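Local coordinates for protein BA42 (Bizionia argentinensis, PDB 4OA3) that is of unknown function but binds two calcium ions and consists of a stand-alone TPM domain, at residues 101-104 against 105-108; 50-54 against 55-59; 7-10 against 11-15. All coordinates share one frame; numbering follows the deposited sequence.

Interaction 1 of 3, residues 101-104 against 105-108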
ATOM      1  N   ILE A 101      -5.808  -2.512  -8.657  1.00 16.14           N
ATOM      2  CA  ILE A 101      -6.582  -1.473  -7.971  1.00 16.02           C
ATOM      3  C   ILE A 101      -7.516  -0.744  -8.944  1.00 17.44           C
ATOM      4  O   ILE A 101      -8.702  -0.603  -8.683  1.00 18.30           O
ATOM      5  CB  ILE A 101      -5.643  -0.455  -7.276  1.00 18.26           C
ATOM      6  CG1 ILE A 101      -4.745  -1.156  -6.230  1.00 17.44           C
ATOM      7  CG2 ILE A 101      -6.453   0.707  -6.658  1.00 19.68           C
ATOM      8  CD1 ILE A 101      -3.615  -0.284  -5.688  1.00 18.31           C
ATOM      9  N   GLN A 102      -6.963  -0.310 -10.074  1.00 18.36           N
ATOM     10  CA  GLN A 102      -7.711   0.450 -11.064  1.00 19.93           C
ATOM     11  C   GLN A 102      -8.884  -0.341 -11.631  1.00 22.42           C
ATOM     12  O   GLN A 102      -9.955   0.209 -11.838  1.00 22.41           O
ATOM     13  CB  GLN A 102      -6.792   0.865 -12.209  1.00 21.22           C
ATOM     14  CG  GLN A 102      -7.454   1.868 -13.172  1.00 31.73           C
ATOM     15  CD  GLN A 102      -7.832   3.126 -12.434  1.00 41.77           C
ATOM     16  OE1 GLN A 102      -6.996   3.715 -11.757  1.00 35.96           O
ATOM     17  NE2 GLN A 102      -9.108   3.483 -12.401  1.00 35.98           N
ATOM     18  N   LEU A 103      -8.697  -1.636 -11.860  1.00 18.95           N
ATOM     19  CA  LEU A 103      -9.780  -2.470 -12.371  1.00 18.99           C
ATOM     20  C   LEU A 103     -10.996  -2.370 -11.484  1.00 21.21           C
ATOM     21  O   LEU A 103     -12.130  -2.301 -11.967  1.00 22.16           O
ATOM     22  CB  LEU A 103      -9.310  -3.914 -12.465  1.00 18.19           C
ATOM     23  CG  LEU A 103     -10.363  -4.942 -12.892  1.00 19.34           C
ATOM     24  CD1 LEU A 103     -10.903  -4.646 -14.314  1.00 18.61           C
ATOM     25  CD2 LEU A 103      -9.795  -6.341 -12.823  1.00 21.46           C
ATOM     26  N   GLN A 104     -10.789  -2.385 -10.157  1.00 18.52           N
ATOM     27  CA  GLN A 104     -11.910  -2.310  -9.252  1.00 18.12           C
ATOM     28  C   GLN A 104     -12.377  -0.881  -9.051  1.00 21.51           C
ATOM     29  O   GLN A 104     -13.580  -0.669  -8.985  1.00 20.56           O
ATOM     30  CB  GLN A 104     -11.546  -2.925  -7.902  1.00 18.46           C
ATOM     31  CG  GLN A 104     -11.096  -4.372  -7.963  1.00 19.25           C
ATOM     32  CD  GLN A 104     -12.129  -5.230  -8.631  1.00 20.94           C
ATOM     33  OE1 GLN A 104     -13.336  -5.092  -8.385  1.00 19.81           O
ATOM     34  NE2 GLN A 104     -11.681  -6.088  -9.537  1.00 20.66           N
ATOM     35  N   PHE A 105     -11.460   0.089  -8.992  1.00 20.94           N
ATOM     36  CA  PHE A 105     -11.866   1.489  -8.800  1.00 21.87           C
ATOM     37  C   PHE A 105     -12.716   1.993  -9.951  1.00 30.86           C
ATOM     38  O   PHE A 105     -13.676   2.704  -9.692  1.00 31.69           O
ATOM     39  CB  PHE A 105     -10.657   2.420  -8.617  1.00 23.03           C
ATOM     40  CG  PHE A 105      -9.978   2.469  -7.272  1.00 23.47           C
ATOM     41  CD1 PHE A 105     -10.323   1.580  -6.261  1.00 23.77           C
ATOM     42  CD2 PHE A 105      -9.016   3.432  -7.002  1.00 25.06           C
ATOM     43  CE1 PHE A 105      -9.718   1.661  -5.006  1.00 24.00           C
ATOM     44  CE2 PHE A 105      -8.388   3.484  -5.759  1.00 26.44           C
ATOM     45  CZ  PHE A 105      -8.730   2.581  -4.777  1.00 23.13           C
ATOM     46  N   LYS A 106     -12.434   1.563 -11.193  1.00 28.17           N
ATOM     47  CA  LYS A 106     -13.229   2.008 -12.343  1.00 29.82           C
ATOM     48  C   LYS A 106     -14.641   1.441 -12.329  1.00 33.79           C
ATOM     49  O   LYS A 106     -15.508   2.004 -12.990  1.00 34.59           O
ATOM     50  CB  LYS A 106     -12.501   1.766 -13.668  1.00 33.16           C
ATOM     51  CG  LYS A 106     -12.678   0.409 -14.286  1.00 37.96           C
ATOM     52  CD  LYS A 106     -11.519   0.092 -15.218  1.00 52.95           C
ATOM     53  CE  LYS A 106     -11.911  -0.851 -16.327  1.00 64.79           C
ATOM     54  NZ  LYS A 106     -10.743  -1.270 -17.148  1.00 78.09           N
ATOM     55  N   GLN A 107     -14.898   0.369 -11.546  1.00 27.26           N
ATOM     56  CA  GLN A 107     -16.214  -0.225 -11.368  1.00 26.18           C
ATOM     57  C   GLN A 107     -16.936   0.222 -10.075  1.00 30.08           C
ATOM     58  O   GLN A 107     -17.999  -0.310  -9.767  1.00 30.17           O
ATOM     59  CB  GLN A 107     -16.086  -1.750 -11.310  1.00 26.63           C
ATOM     60  CG  GLN A 107     -15.531  -2.383 -12.561  1.00 28.69           C
ATOM     61  CD  GLN A 107     -15.442  -3.868 -12.369  1.00 30.18           C
ATOM     62  OE1 GLN A 107     -16.435  -4.593 -12.488  1.00 32.95           O
ATOM     63  NE2 GLN A 107     -14.252  -4.373 -12.087  1.00 23.50           N
ATOM     64  N   GLY A 108     -16.340   1.127  -9.308  1.00 28.23           N
ATOM     65  CA  GLY A 108     -16.915   1.590  -8.050  1.00 28.40           C
ATOM     66  C   GLY A 108     -16.722   0.633  -6.888  1.00 30.81           C
ATOM     67  O   GLY A 108     -17.453   0.706  -5.897  1.00 30.51           O
TER
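Ile101 lays its CG2 methyl over the centre of the Phe105 ring, one helical turn further on, in the tightly packed half of the C-terminal end of helix 95-105. The methyl sits 3.5 Å from the ring centroid, 12° off the normal, a CH-pi contact made over the face. CG2 stands anti to the backbone N (CG1 has chi1 -60°), which carries this methyl over the ring, while the two side chains as wholes run side by side in the same direction. A beta-branched aliphatic residue suits this place, since its CG2 methyl, fixed close to the backbone, can lie against the ring face. Between the same two residues the backbone bond from Phe105 N to Ile101 O, 2.9 Å, continues the helix.

The solvent side is looser and polar. Gln107 runs extended beyond CG beside Leu103 and brings NE2 to Leu103 O at 3.0 Å. This bond is nearly straight, 169° at the hydrogen, and lies in the plane of the Gln107 amide, although the donor stands above the carbonyl plane. The side chain thus takes up a carbonyl of the last turn. Gly108, whose positive phi favours glycine, ends the helix in a Schellman motif.

Helix 95-105 here rests on strand 76-81, where Phe77 meets Ile101 and turns its ring almost perpendicular to that of Phe105. Phe110 adds a second ring, and Gln104 bonds to Asn109 and touches Gln112 and Asp116 of helix 110-128.

Interaction 2 of 3, residues 50-54 against 55-59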
ATOM      1  N   ASP A  50       5.662  12.691   1.295  1.00 15.94           N
ATOM      2  CA  ASP A  50       5.491  13.383   2.574  1.00 14.86           C
ATOM      3  C   ASP A  50       4.697  12.506   3.539  1.00 16.59           C
ATOM      4  O   ASP A  50       5.019  12.435   4.723  1.00 17.05           O
ATOM      5  CB  ASP A  50       4.767  14.737   2.400  1.00 15.56           C
ATOM      6  CG  ASP A  50       5.551  15.840   1.696  1.00 19.67           C
ATOM      7  OD1 ASP A  50       6.802  15.796   1.717  1.00 20.46           O
ATOM      8  OD2 ASP A  50       4.925  16.775   1.213  1.00 21.06           O
ATOM      9  N   VAL A  51       3.624  11.883   3.073  1.00 14.20           N
ATOM     10  CA  VAL A  51       2.837  11.022   3.958  1.00 12.67           C
ATOM     11  C   VAL A  51       3.667   9.826   4.431  1.00 13.84           C
ATOM     12  O   VAL A  51       3.660   9.523   5.632  1.00 13.87           O
ATOM     13  CB  VAL A  51       1.556  10.562   3.250  1.00 14.72           C
ATOM     14  CG1 VAL A  51       0.813   9.514   4.075  1.00 13.40           C
ATOM     15  CG2 VAL A  51       0.625  11.747   3.005  1.00 15.23           C
ATOM     16  N   PHE A  52       4.395   9.193   3.537  1.00 13.14           N
ATOM     17  CA  PHE A  52       5.278   8.067   3.885  1.00 13.03           C
ATOM     18  C   PHE A  52       6.223   8.462   5.042  1.00 15.18           C
ATOM     19  O   PHE A  52       6.401   7.717   6.027  1.00 14.16           O
ATOM     20  CB  PHE A  52       6.097   7.665   2.639  1.00 14.51           C
ATOM     21  CG  PHE A  52       6.895   6.404   2.787  1.00 14.95           C
ATOM     22  CD1 PHE A  52       8.186   6.432   3.290  1.00 17.47           C
ATOM     23  CD2 PHE A  52       6.363   5.194   2.405  1.00 15.99           C
ATOM     24  CE1 PHE A  52       8.896   5.244   3.459  1.00 19.05           C
ATOM     25  CE2 PHE A  52       7.091   4.016   2.533  1.00 17.99           C
ATOM     26  CZ  PHE A  52       8.353   4.056   3.052  1.00 19.16           C
ATOM     27  N   HIS A  53       6.833   9.643   4.914  1.00 13.83           N
ATOM     28  CA  HIS A  53       7.713  10.186   5.923  1.00 14.27           C
ATOM     29  C   HIS A  53       7.003  10.479   7.228  1.00 15.27           C
ATOM     30  O   HIS A  53       7.477  10.102   8.300  1.00 14.92           O
ATOM     31  CB  HIS A  53       8.361  11.478   5.424  1.00 15.52           C
ATOM     32  CG  HIS A  53       9.200  12.151   6.453  1.00 17.20           C
ATOM     33  ND1 HIS A  53      10.433  11.637   6.808  1.00 19.66           N
ATOM     34  CD2 HIS A  53       8.946  13.247   7.207  1.00 19.01           C
ATOM     35  CE1 HIS A  53      10.906  12.462   7.731  1.00 19.25           C
ATOM     36  NE2 HIS A  53      10.034  13.423   8.022  1.00 19.55           N
ATOM     37  N   ASN A  54       5.866  11.112   7.133  0.50 14.22           N
ATOM     38  CA  ASN A  54       5.149  11.490   8.327  0.50 13.71           C
ATOM     39  C   ASN A  54       4.550  10.288   9.089  0.50 15.87           C
ATOM     40  O   ASN A  54       4.375  10.382  10.301  0.50 15.87           O
ATOM     41  CB  ASN A  54       4.160  12.591   8.008  0.50 15.58           C
ATOM     42  CG  ASN A  54       4.888  13.906   7.921  0.50 21.54           C
ATOM     43  OD1 ASN A  54       5.032  14.577   8.945  0.50 19.42           O
ATOM     44  ND2 ASN A  54       5.501  14.229   6.773  0.50 15.17           N
ATOM     45  N   LEU A  55       4.326   9.140   8.397  1.00 12.69           N
ATOM     46  CA  LEU A  55       3.933   7.866   8.988  1.00 12.91           C
ATOM     47  C   LEU A  55       5.147   7.052   9.425  1.00 14.47           C
ATOM     48  O   LEU A  55       4.969   5.968   9.991  1.00 15.23           O
ATOM     49  CB  LEU A  55       3.077   7.058   7.996  1.00 12.57           C
ATOM     50  CG  LEU A  55       1.751   7.687   7.623  1.00 14.75           C
ATOM     51  CD1 LEU A  55       1.029   6.819   6.665  1.00 14.41           C
ATOM     52  CD2 LEU A  55       0.886   7.996   8.824  1.00 19.00           C
ATOM     53  N   LYS A  56       6.381   7.579   9.277  1.00 13.08           N
ATOM     54  CA  LYS A  56       7.609   6.904   9.703  1.00 13.12           C
ATOM     55  C   LYS A  56       7.656   5.494   9.085  1.00 15.98           C
ATOM     56  O   LYS A  56       8.119   4.524   9.713  1.00 17.19           O
ATOM     57  CB  LYS A  56       7.722   6.888  11.241  1.00 15.73           C
ATOM     58  CG  LYS A  56       7.917   8.277  11.821  1.00 18.53           C
ATOM     59  CD  LYS A  56       8.413   8.234  13.246  1.00 19.76           C
ATOM     60  CE  LYS A  56       8.394   9.612  13.847  1.00 28.08           C
ATOM     61  NZ  LYS A  56       8.658   9.587  15.313  1.00 34.78           N
ATOM     62  N   MET A  57       7.270   5.391   7.809  1.00 13.81           N
ATOM     63  CA  MET A  57       7.274   4.119   7.101  1.00 13.17           C
ATOM     64  C   MET A  57       8.662   3.701   6.662  1.00 17.47           C
ATOM     65  O   MET A  57       8.847   2.594   6.190  1.00 17.12           O
ATOM     66  CB  MET A  57       6.293   4.159   5.956  1.00 14.55           C
ATOM     67  CG  MET A  57       4.888   4.202   6.452  1.00 16.11           C
ATOM     68  SD  MET A  57       3.636   4.240   5.135  1.00 16.12           S
ATOM     69  CE  MET A  57       3.951   2.603   4.375  1.00 14.13           C
ATOM     70  N   ASP A  58       9.646   4.574   6.874  1.00 17.70           N
ATOM     71  CA  ASP A  58      11.043   4.260   6.629  1.00 18.58           C
ATOM     72  C   ASP A  58      11.625   3.376   7.736  1.00 22.38           C
ATOM     73  O   ASP A  58      12.771   2.923   7.592  1.00 22.79           O
ATOM     74  CB  ASP A  58      11.868   5.546   6.452  1.00 21.75           C
ATOM     75  CG  ASP A  58      11.744   6.619   7.520  1.00 30.66           C
ATOM     76  OD1 ASP A  58      10.669   6.690   8.185  1.00 26.40           O
ATOM     77  OD2 ASP A  58      12.640   7.484   7.586  1.00 42.34           O
ATOM     78  N   ASN A  59      10.875   3.110   8.825  1.00 20.30           N
ATOM     79  CA  ASN A  59      11.322   2.300   9.959  1.00 20.49           C
ATOM     80  C   ASN A  59      11.163   0.791   9.705  1.00 19.51           C
ATOM     81  O   ASN A  59      10.429   0.108  10.422  1.00 20.22           O
ATOM     82  CB  ASN A  59      10.573   2.745  11.233  1.00 22.02           C
ATOM     83  CG  ASN A  59      11.047   2.180  12.553  1.00 48.53           C
ATOM     84  OD1 ASN A  59      10.232   1.942  13.459  1.00 46.62           O
ATOM     85  ND2 ASN A  59      12.360   2.094  12.768  1.00 39.64           N
TER
HETATM   86  O   HOH W   1      10.182   9.432   8.980  1.00 23.36           O
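Phe52 O receives Met57 N at 3.1 Å and His53 O receives Lys56 N, closing helix 44-54 in a Schellman motif in which Lys56 takes up positive phi (53°). The turn brings Met57 back across Phe52. Its CB stands over the middle of the ring, 3.5 Å from the centroid, while SD lies obliquely at 4.7 Å from that centroid in a Met-aromatic contact. With chi1 of Phe52 at -172°, CG is anti to the backbone N, which swings the ring toward Met57 and presents a face to its CB. On the neighbouring side of the helix Val51 CG1 meets Leu55 CD1 at 3.7 Å, two aliphatic chains running side by side. Polar groups take the outer side: a water donates to both His53 O and Asp58 OD1, each at 2.9 Å, and so ties the helix end to the loop.

Leu67 of strand 65-71 touches Val51, Phe52 and Met57, and Met57 also meets Leu139, a calcium ligand. The flexible, polarisable thioether of methionine can follow the ring's surface, so the contact is apolar inside and water-bridged outside; the Met57 side chain, about 8 Å from a calcium ion, borders the metal site without being among its ligands.

Interaction 3 of 3, residues 7-10 against 11-15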
ATOM      1  N   GLU A   7     -16.324   8.266   5.972  1.00 42.33           N
ATOM      2  CA  GLU A   7     -17.346   7.382   5.403  1.00 42.12           C
ATOM      3  C   GLU A   7     -16.842   6.694   4.125  1.00 44.09           C
ATOM      4  O   GLU A   7     -17.588   5.885   3.561  1.00 45.74           O
ATOM      5  CB  GLU A   7     -18.622   8.171   5.104  1.00 43.36           C
ATOM      6  N   PHE A   8     -15.568   6.975   3.677  1.00 35.36           N
ATOM      7  CA  PHE A   8     -14.970   6.333   2.491  1.00 33.21           C
ATOM      8  C   PHE A   8     -15.217   4.810   2.560  1.00 31.99           C
ATOM      9  O   PHE A   8     -15.567   4.176   1.559  1.00 32.09           O
ATOM     10  CB  PHE A   8     -13.429   6.537   2.413  1.00 35.21           C
ATOM     11  CG  PHE A   8     -12.812   7.919   2.556  1.00 37.93           C
ATOM     12  CD1 PHE A   8     -13.261   8.983   1.785  1.00 41.61           C
ATOM     13  CD2 PHE A   8     -11.689   8.119   3.355  1.00 40.29           C
ATOM     14  CE1 PHE A   8     -12.667  10.244   1.894  1.00 42.85           C
ATOM     15  CE2 PHE A   8     -11.084   9.378   3.443  1.00 43.23           C
ATOM     16  CZ  PHE A   8     -11.575  10.429   2.711  1.00 41.38           C
ATOM     17  N   LEU A   9     -15.004   4.227   3.767  1.00 24.74           N
ATOM     18  CA  LEU A   9     -15.129   2.802   4.004  1.00 22.75           C
ATOM     19  C   LEU A   9     -15.998   2.535   5.190  1.00 24.11           C
ATOM     20  O   LEU A   9     -15.909   3.237   6.200  1.00 23.08           O
ATOM     21  CB  LEU A   9     -13.733   2.227   4.336  1.00 22.49           C
ATOM     22  CG  LEU A   9     -12.685   2.285   3.241  1.00 26.26           C
ATOM     23  CD1 LEU A   9     -11.296   1.990   3.831  1.00 26.08           C
ATOM     24  CD2 LEU A   9     -12.988   1.278   2.146  1.00 29.40           C
ATOM     25  N   THR A  10     -16.783   1.457   5.125  1.00 20.49           N
ATOM     26  CA  THR A  10     -17.510   1.025   6.319  1.00 19.42           C
ATOM     27  C   THR A  10     -16.515   0.303   7.240  1.00 22.15           C
ATOM     28  O   THR A  10     -15.416  -0.078   6.801  1.00 19.81           O
ATOM     29  CB  THR A  10     -18.635   0.038   5.996  1.00 23.26           C
ATOM     30  OG1 THR A  10     -18.067  -1.168   5.512  1.00 22.96           O
ATOM     31  CG2 THR A  10     -19.678   0.611   5.000  1.00 23.94           C
ATOM     32  N   ALA A  11     -16.926   0.043   8.485  1.00 21.17           N
ATOM     33  CA  ALA A  11     -16.069  -0.691   9.418  1.00 20.85           C
ATOM     34  C   ALA A  11     -15.770  -2.078   8.868  1.00 21.64           C
ATOM     35  O   ALA A  11     -14.641  -2.555   8.982  1.00 19.72           O
ATOM     36  CB  ALA A  11     -16.757  -0.824  10.771  1.00 22.09           C
ATOM     37  N   GLU A  12     -16.770  -2.736   8.270  1.00 20.64           N
ATOM     38  CA  GLU A  12     -16.594  -4.061   7.688  1.00 21.09           C
ATOM     39  C   GLU A  12     -15.564  -4.013   6.527  1.00 20.68           C
ATOM     40  O   GLU A  12     -14.732  -4.901   6.417  1.00 21.82           O
ATOM     41  CB  GLU A  12     -17.948  -4.619   7.208  1.00 23.47           C
ATOM     42  CG  GLU A  12     -17.881  -6.034   6.657  1.00 34.64           C
ATOM     43  CD  GLU A  12     -19.241  -6.641   6.374  1.00 62.58           C
ATOM     44  OE1 GLU A  12     -19.869  -6.252   5.363  1.00 62.16           O
ATOM     45  OE2 GLU A  12     -19.675  -7.514   7.158  1.00 58.39           O
ATOM     46  N   GLU A  13     -15.616  -2.984   5.694  1.00 18.83           N
ATOM     47  CA  GLU A  13     -14.673  -2.826   4.579  1.00 17.93           C
ATOM     48  C   GLU A  13     -13.268  -2.570   5.121  1.00 18.45           C
ATOM     49  O   GLU A  13     -12.292  -3.163   4.661  1.00 18.23           O
ATOM     50  CB  GLU A  13     -15.114  -1.676   3.684  1.00 18.73           C
ATOM     51  CG  GLU A  13     -16.316  -2.040   2.813  1.00 25.94           C
ATOM     52  CD  GLU A  13     -16.871  -0.877   2.013  1.00 31.30           C
ATOM     53  OE1 GLU A  13     -16.806   0.280   2.489  1.00 27.56           O
ATOM     54  OE2 GLU A  13     -17.392  -1.130   0.903  1.00 31.61           O
ATOM     55  N   GLU A  14     -13.176  -1.690   6.116  1.00 15.69           N
ATOM     56  CA  GLU A  14     -11.878  -1.411   6.725  1.00 16.15           C
ATOM     57  C   GLU A  14     -11.262  -2.657   7.312  1.00 16.39           C
ATOM     58  O   GLU A  14     -10.061  -2.911   7.169  1.00 15.70           O
ATOM     59  CB  GLU A  14     -12.075  -0.347   7.780  1.00 18.05           C
ATOM     60  CG  GLU A  14     -10.821   0.396   8.076  1.00 24.20           C
ATOM     61  CD  GLU A  14     -10.996   1.693   8.837  1.00 24.25           C
ATOM     62  OE1 GLU A  14     -12.144   2.189   8.992  1.00 25.68           O
ATOM     63  OE2 GLU A  14      -9.960   2.208   9.305  1.00 23.19           O
ATOM     64  N   LYS A  15     -12.080  -3.476   7.993  1.00 15.17           N
ATOM     65  CA  LYS A  15     -11.620  -4.725   8.556  1.00 14.80           C
ATOM     66  C   LYS A  15     -11.061  -5.650   7.462  1.00 17.00           C
ATOM     67  O   LYS A  15     -10.029  -6.284   7.671  1.00 17.78           O
ATOM     68  CB  LYS A  15     -12.762  -5.413   9.321  1.00 18.05           C
ATOM     69  CG  LYS A  15     -12.447  -6.834   9.780  1.00 27.22           C
ATOM     70  CD  LYS A  15     -13.718  -7.546  10.250  1.00 38.53           C
ATOM     71  CE  LYS A  15     -13.592  -9.020  10.625  1.00 42.91           C
ATOM     72  NZ  LYS A  15     -12.317  -9.673  10.216  1.00 44.74           N
TER
HETATM   73  O   HOH W   2     -14.778   2.888   8.803  1.00 36.28           O
HETATM   74  O   HOH W   3     -19.864  -2.942   4.350  1.00 30.08           O
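Thr10 and Glu13 grip each other in a capping box at the start of helix 11-24, each side chain accepting from the other's backbone N-H. The Glu13 side chain can be followed outward. Its CB lies 3.5 Å from Thr10 OG1 and 4.0 Å from Leu9 CD2, so it packs between the cap residue and the leucine before it. CG passes closer, 3.3 Å from Thr10 OG1. CD passes the same hydroxyl and nears Thr10 N, and OE1 at the tip takes the Thr10 N-H at 2.9 Å, on the anti side of the carboxylate and 20° out of its plane; it also touches Leu9 CA. An extended chain beyond CG (chi2 174°) gives glutamate the length for this return. The side chain also touches Lys111 of helix 110-128.

The reciprocal bond runs from Glu13 N to Thr10 OG1 at 3.1 Å. OG1 sits between the backbone N and the carbonyl carbon, chi1 66°, which turns it to the first turn of the helix, and it is also bonded to a water. A second water, donating to Leu9 O and Glu14 OE1, links the lead-in to the helix; Glu14 has its salt bridge with Lys145.

Leu9, buried, packs on Leu36, Phe110 and Ile143. Threonine thus supplies a side-chain acceptor for a first-turn N-H, the usual job of an N-cap residue, and the glutamate's negative charge would be expected to interact favourably with the helix dipole.

Overall arrangement
All three contacts are local and sit at helix ends, but at different ones. Interaction 3 starts helix 11-24 and is a surface contact built on reciprocal side-chain caps and waters; interactions 1 and 2 finish helices 95-105 and 44-54 with Schellman motifs, and both are partly buried, with an aromatic ring packed inside and polar groups outside. Their ring partners differ: an isoleucine methyl in interaction 1, a methionine in interaction 2, the latter near the calcium sites. Interactions 1 and 2 lie on opposite sides of the chain's centre, centres 26 Å apart. Interactions 1 and 3, centres 17 Å apart, share Phe110 as a neighbour.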